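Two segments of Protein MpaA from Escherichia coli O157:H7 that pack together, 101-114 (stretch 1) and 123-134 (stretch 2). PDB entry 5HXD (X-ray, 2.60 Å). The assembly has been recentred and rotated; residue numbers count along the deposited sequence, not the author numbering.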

# COMPACT_ATOMS: atom_id res chain seq x y z
N PHE A 101 -15.48 -2.83 14.58
CA PHE A 101 -16.57 -1.86 14.54
C PHE A 101 -17.62 -2.15 15.61
O PHE A 101 -18.03 -3.31 15.80
CB PHE A 101 -17.20 -1.81 13.14
CG PHE A 101 -16.35 -1.09 12.13
CD1 PHE A 101 -16.59 0.25 11.85
CD2 PHE A 101 -15.32 -1.73 11.48
CE1 PHE A 101 -15.81 0.95 10.93
CE2 PHE A 101 -14.53 -1.05 10.55
CZ PHE A 101 -14.79 0.30 10.28
N PRO A 102 -18.09 -1.10 16.30
CA PRO A 102 -19.03 -1.20 17.42
C PRO A 102 -20.43 -1.73 17.04
O PRO A 102 -21.41 -1.37 17.68
CB PRO A 102 -19.12 0.23 17.94
CG PRO A 102 -18.76 1.07 16.76
CD PRO A 102 -17.70 0.30 16.05
N ALA A 103 -20.50 -2.57 16.01
CA ALA A 103 -21.70 -3.35 15.71
C ALA A 103 -22.17 -4.15 16.92
O ALA A 103 -21.41 -4.36 17.87
CB ALA A 103 -21.43 -4.28 14.54
N ALA A 104 -23.42 -4.61 16.89
CA ALA A 104 -23.93 -5.38 18.02
C ALA A 104 -23.18 -6.71 18.16
O ALA A 104 -22.93 -7.18 19.26
CB ALA A 104 -25.43 -5.61 17.89
N ASN A 105 -22.77 -7.28 17.03
CA ASN A 105 -22.17 -8.62 17.04
C ASN A 105 -20.67 -8.65 17.34
O ASN A 105 -20.04 -9.68 17.11
CB ASN A 105 -22.40 -9.32 15.70
CG ASN A 105 -21.64 -8.67 14.56
OD1 ASN A 105 -21.05 -7.60 14.72
ND2 ASN A 105 -21.65 -9.31 13.41
N TRP A 106 -20.12 -7.53 17.84
CA TRP A 106 -18.70 -7.42 18.18
C TRP A 106 -18.33 -8.38 19.29
O TRP A 106 -19.00 -8.44 20.32
CB TRP A 106 -18.34 -5.98 18.62
CG TRP A 106 -16.84 -5.79 18.90
CD1 TRP A 106 -15.88 -5.38 18.00
CD2 TRP A 106 -16.15 -6.00 20.14
NE1 TRP A 106 -14.65 -5.34 18.60
CE2 TRP A 106 -14.78 -5.71 19.91
CE3 TRP A 106 -16.55 -6.42 21.41
CZ2 TRP A 106 -13.81 -5.82 20.92
CZ3 TRP A 106 -15.57 -6.53 22.42
CH2 TRP A 106 -14.22 -6.23 22.16
N LYS A 107 -17.25 -9.12 19.07
CA LYS A 107 -16.74 -10.07 20.06
C LYS A 107 -15.28 -9.83 20.40
O LYS A 107 -14.44 -9.67 19.52
CB LYS A 107 -16.92 -11.50 19.57
CG LYS A 107 -18.37 -12.00 19.70
CD LYS A 107 -18.89 -11.78 21.12
CE LYS A 107 -20.22 -12.48 21.36
NZ LYS A 107 -20.36 -12.87 22.80
N GLU A 108 -14.99 -9.81 21.70
CA GLU A 108 -13.63 -9.63 22.21
C GLU A 108 -12.73 -10.81 21.87
O GLU A 108 -13.22 -11.90 21.63
CB GLU A 108 -13.66 -9.44 23.73
CG GLU A 108 -12.34 -9.00 24.35
CD GLU A 108 -12.38 -8.98 25.87
OE1 GLU A 108 -13.33 -8.40 26.43
OE2 GLU A 108 -11.46 -9.56 26.51
N GLY A 109 -11.42 -10.60 21.88
CA GLY A 109 -10.46 -11.69 21.79
C GLY A 109 -9.76 -11.75 20.45
O GLY A 109 -9.23 -10.75 19.97
N GLU A 110 -9.79 -12.91 19.82
CA GLU A 110 -8.98 -13.11 18.63
C GLU A 110 -9.79 -13.36 17.36
O GLU A 110 -10.93 -13.84 17.40
CB GLU A 110 -8.01 -14.27 18.87
CG GLU A 110 -6.91 -13.98 19.88
CD GLU A 110 -6.03 -15.19 20.18
OE1 GLU A 110 -5.94 -16.11 19.34
OE2 GLU A 110 -5.42 -15.23 21.27
N THR A 111 -9.20 -13.01 16.23
CA THR A 111 -9.80 -13.27 14.94
C THR A 111 -8.69 -13.84 14.09
O THR A 111 -7.53 -13.58 14.36
CB THR A 111 -10.42 -11.99 14.32
OG1 THR A 111 -11.03 -12.31 13.06
CG2 THR A 111 -9.37 -10.92 14.11
N VAL A 112 -9.04 -14.65 13.09
CA VAL A 112 -8.05 -15.31 12.24
C VAL A 112 -8.33 -15.08 10.76
O VAL A 112 -9.45 -15.24 10.30
CB VAL A 112 -7.97 -16.85 12.51
CG1 VAL A 112 -7.28 -17.14 13.84
CG2 VAL A 112 -9.37 -17.50 12.44
N TYR A 113 -7.31 -14.67 10.02
CA TYR A 113 -7.45 -14.46 8.59
C TYR A 113 -6.61 -15.50 7.84
O TYR A 113 -5.85 -16.27 8.45
CB TYR A 113 -7.06 -13.02 8.20
CG TYR A 113 -5.59 -12.63 8.34
CD1 TYR A 113 -4.73 -12.70 7.27
CD2 TYR A 113 -5.08 -12.15 9.55
CE1 TYR A 113 -3.41 -12.34 7.38
CE2 TYR A 113 -3.75 -11.78 9.67
CZ TYR A 113 -2.91 -11.88 8.58
OH TYR A 113 -1.57 -11.52 8.67
N ARG A 114 -6.76 -15.55 6.53
CA ARG A 114 -6.01 -16.50 5.71
C ARG A 114 -4.69 -15.86 5.28
O ARG A 114 -4.71 -14.76 4.75
CB ARG A 114 -6.82 -16.93 4.49
CG ARG A 114 -6.24 -18.07 3.69
CD ARG A 114 -7.03 -18.29 2.41
NE ARG A 114 -8.42 -18.59 2.72
CZ ARG A 114 -8.86 -19.81 3.00
NH1 ARG A 114 -8.01 -20.83 2.99
NH2 ARG A 114 -10.14 -20.01 3.30
N ASP A 123 -5.58 -19.22 9.93
CA ASP A 123 -4.97 -19.50 11.22
C ASP A 123 -4.11 -18.35 11.74
O ASP A 123 -3.66 -18.40 12.89
CB ASP A 123 -4.15 -20.80 11.16
CG ASP A 123 -3.28 -20.91 9.92
OD1 ASP A 123 -2.98 -19.86 9.31
OD2 ASP A 123 -2.89 -22.05 9.56
N VAL A 124 -3.89 -17.33 10.93
CA VAL A 124 -3.14 -16.16 11.39
C VAL A 124 -3.94 -15.29 12.35
O VAL A 124 -4.95 -14.68 11.97
CB VAL A 124 -2.68 -15.30 10.22
CG1 VAL A 124 -1.67 -14.28 10.72
CG2 VAL A 124 -2.08 -16.19 9.13
N VAL A 125 -3.47 -15.20 13.59
CA VAL A 125 -4.21 -14.53 14.66
C VAL A 125 -4.07 -13.00 14.63
O VAL A 125 -2.97 -12.47 14.44
CB VAL A 125 -3.78 -15.08 16.05
CG1 VAL A 125 -4.38 -14.26 17.19
CG2 VAL A 125 -4.18 -16.53 16.19
N LEU A 126 -5.20 -12.32 14.80
CA LEU A 126 -5.23 -10.87 15.02
C LEU A 126 -6.11 -10.55 16.22
O LEU A 126 -6.85 -11.40 16.70
CB LEU A 126 -5.72 -10.13 13.78
CG LEU A 126 -4.81 -10.08 12.54
CD1 LEU A 126 -5.39 -9.19 11.45
CD2 LEU A 126 -3.43 -9.61 12.91
N LEU A 127 -6.05 -9.31 16.69
CA LEU A 127 -6.91 -8.85 17.78
C LEU A 127 -8.20 -8.07 17.31
O LEU A 127 -8.22 -7.43 16.26
CB LEU A 127 -6.08 -7.97 18.73
CG LEU A 127 -4.89 -8.56 19.50
CD1 LEU A 127 -4.24 -7.47 20.29
CD2 LEU A 127 -5.33 -9.65 20.44
N THR A 128 -9.27 -8.14 18.10
CA THR A 128 -10.51 -7.45 17.71
C THR A 128 -10.68 -6.09 18.41
O THR A 128 -11.68 -5.40 18.20
CB THR A 128 -11.78 -8.31 18.01
OG1 THR A 128 -11.95 -8.49 19.43
CG2 THR A 128 -11.70 -9.68 17.33
N GLY A 129 -9.69 -5.71 19.22
CA GLY A 129 -9.79 -4.50 20.03
C GLY A 129 -10.11 -4.86 21.46
O GLY A 129 -10.67 -5.91 21.75
N ASP A 130 -9.72 -4.01 22.40
CA ASP A 130 -9.99 -4.33 23.80
C ASP A 130 -11.38 -3.82 24.16
O ASP A 130 -11.88 -4.06 25.26
CB ASP A 130 -8.92 -3.73 24.73
CG ASP A 130 -8.70 -2.25 24.51
OD1 ASP A 130 -9.68 -1.46 24.54
OD2 ASP A 130 -7.53 -1.87 24.33
N LYS A 131 -12.01 -3.11 23.23
CA LYS A 131 -13.40 -2.75 23.40
C LYS A 131 -14.00 -2.49 22.03
O LYS A 131 -13.27 -2.17 21.08
CB LYS A 131 -13.53 -1.53 24.32
CG LYS A 131 -12.91 -0.27 23.74
CD LYS A 131 -13.12 0.93 24.63
CE LYS A 131 -12.85 2.22 23.85
NZ LYS A 131 -12.97 3.47 24.68
N PRO A 132 -15.34 -2.64 21.90
CA PRO A 132 -16.05 -2.33 20.65
C PRO A 132 -15.67 -0.96 20.12
O PRO A 132 -15.83 0.01 20.85
CB PRO A 132 -17.53 -2.35 21.06
CG PRO A 132 -17.53 -2.37 22.56
CD PRO A 132 -16.27 -3.10 22.94
N GLY A 133 -15.16 -0.89 18.89
CA GLY A 133 -14.77 0.40 18.34
C GLY A 133 -13.55 1.00 19.01
O GLY A 133 -13.40 2.22 19.02
N SER A 134 -12.66 0.16 19.55
CA SER A 134 -11.48 0.67 20.26
C SER A 134 -10.55 1.57 19.41
O SER A 134 -10.04 2.59 19.90
CB SER A 134 -10.65 -0.51 20.82
OG SER A 134 -9.77 -1.08 19.86

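The two stretches are joined by a short antiparallel β-ladder, extended at one end by a loop contact in which Trp106 packs against the loop after the second strand; together they bury 975 Å², both sides summed. Strands 110-114 and 123-127 run at 138° to each other, with their axes 4.5 Å apart at closest approach. The ladder is best made at Thr111 and Leu126, a hydrogen-bonded pair in which Thr111 N donates to Leu126 O (2.9 Å) and Leu126 N to Thr111 O (2.7 Å), both nearly straight. The next such pair, Tyr113 and Val124, is looser: Tyr113 N reaches Val124 O at 3.1 Å, whereas the return bond from Val124 N to Tyr113 O is weak at 3.3 Å. Between these pairs the carbonyls also receive CA-H...O contacts, Val112 CA to Val124 O at 3.2 Å and Val125 CA to Thr111 O at 3.5 Å.

Side chains alternate between the two faces of the sheet. Thr111, Tyr113, Val124 and Leu126 share the buried face. There the Tyr113 ring, with chi1 in the p well, lies against the neighbouring strand: Val124 CB sits over one face of the Tyr113 ring, 3.9 Å from its centroid, and Leu126 CG meets the ring edge, 3.5 Å from Tyr113 CE2. The flat ring thus contacts one branched aliphatic side chain with a face and another with its edge. Thr111 turns its methyl to the same apolar layer, with CG2 3.7 Å from Leu126 CB. Glu110, Val112, Val125 and Leu127 occupy the other, more open face. Val112 CG1 and Val125 CG2 touch at 3.9 Å, and the extended side chain of Glu110 brings OE1 to 3.2 Å from Val125 CG1.

Beyond the ladder, Thr128 takes over the pairing with both backbone and side chain. Thr128 N donates to Gly109 O (3.2 Å), Thr128 OG1 to Lys107 O (2.8 Å), and Thr128 O accepts from Trp106 NE1 (3.0 Å). The p rotamer directs the hydroxyl to the Lys107 carbonyl, while the methyl CG2 of Thr128 lies 4.0 Å from Thr111 CB; a small side chain with one polar and one apolar branch serves both neighbours. Gly109, at phi 108° and psi -128°, has a backbone shape that calls for glycine, since a CB would jam against the preceding carbonyl O.

Trp106 points toward stretch 2 and has the largest area covered by the other stretch, 104 Å². Its indole NH is satisfied at the ring edge by Thr128 O, and Gly129 O lies near the ring plane, 3.2 Å from Trp106 CZ2. Pro132 CD lies over the six-membered ring of Trp106 in a CH-pi contact, 3.7 Å from its centroid, a good match of a flat, polarizable surface to a compact aliphatic ring. Pro132 also meets Pro102, CB to CB at 4.3 Å. Next to it, Gly133 CA comes within 3.7 Å of Pro102 CD; an ideal CB on Gly133 would be tight against Pro102 CD, at 3.2 Å.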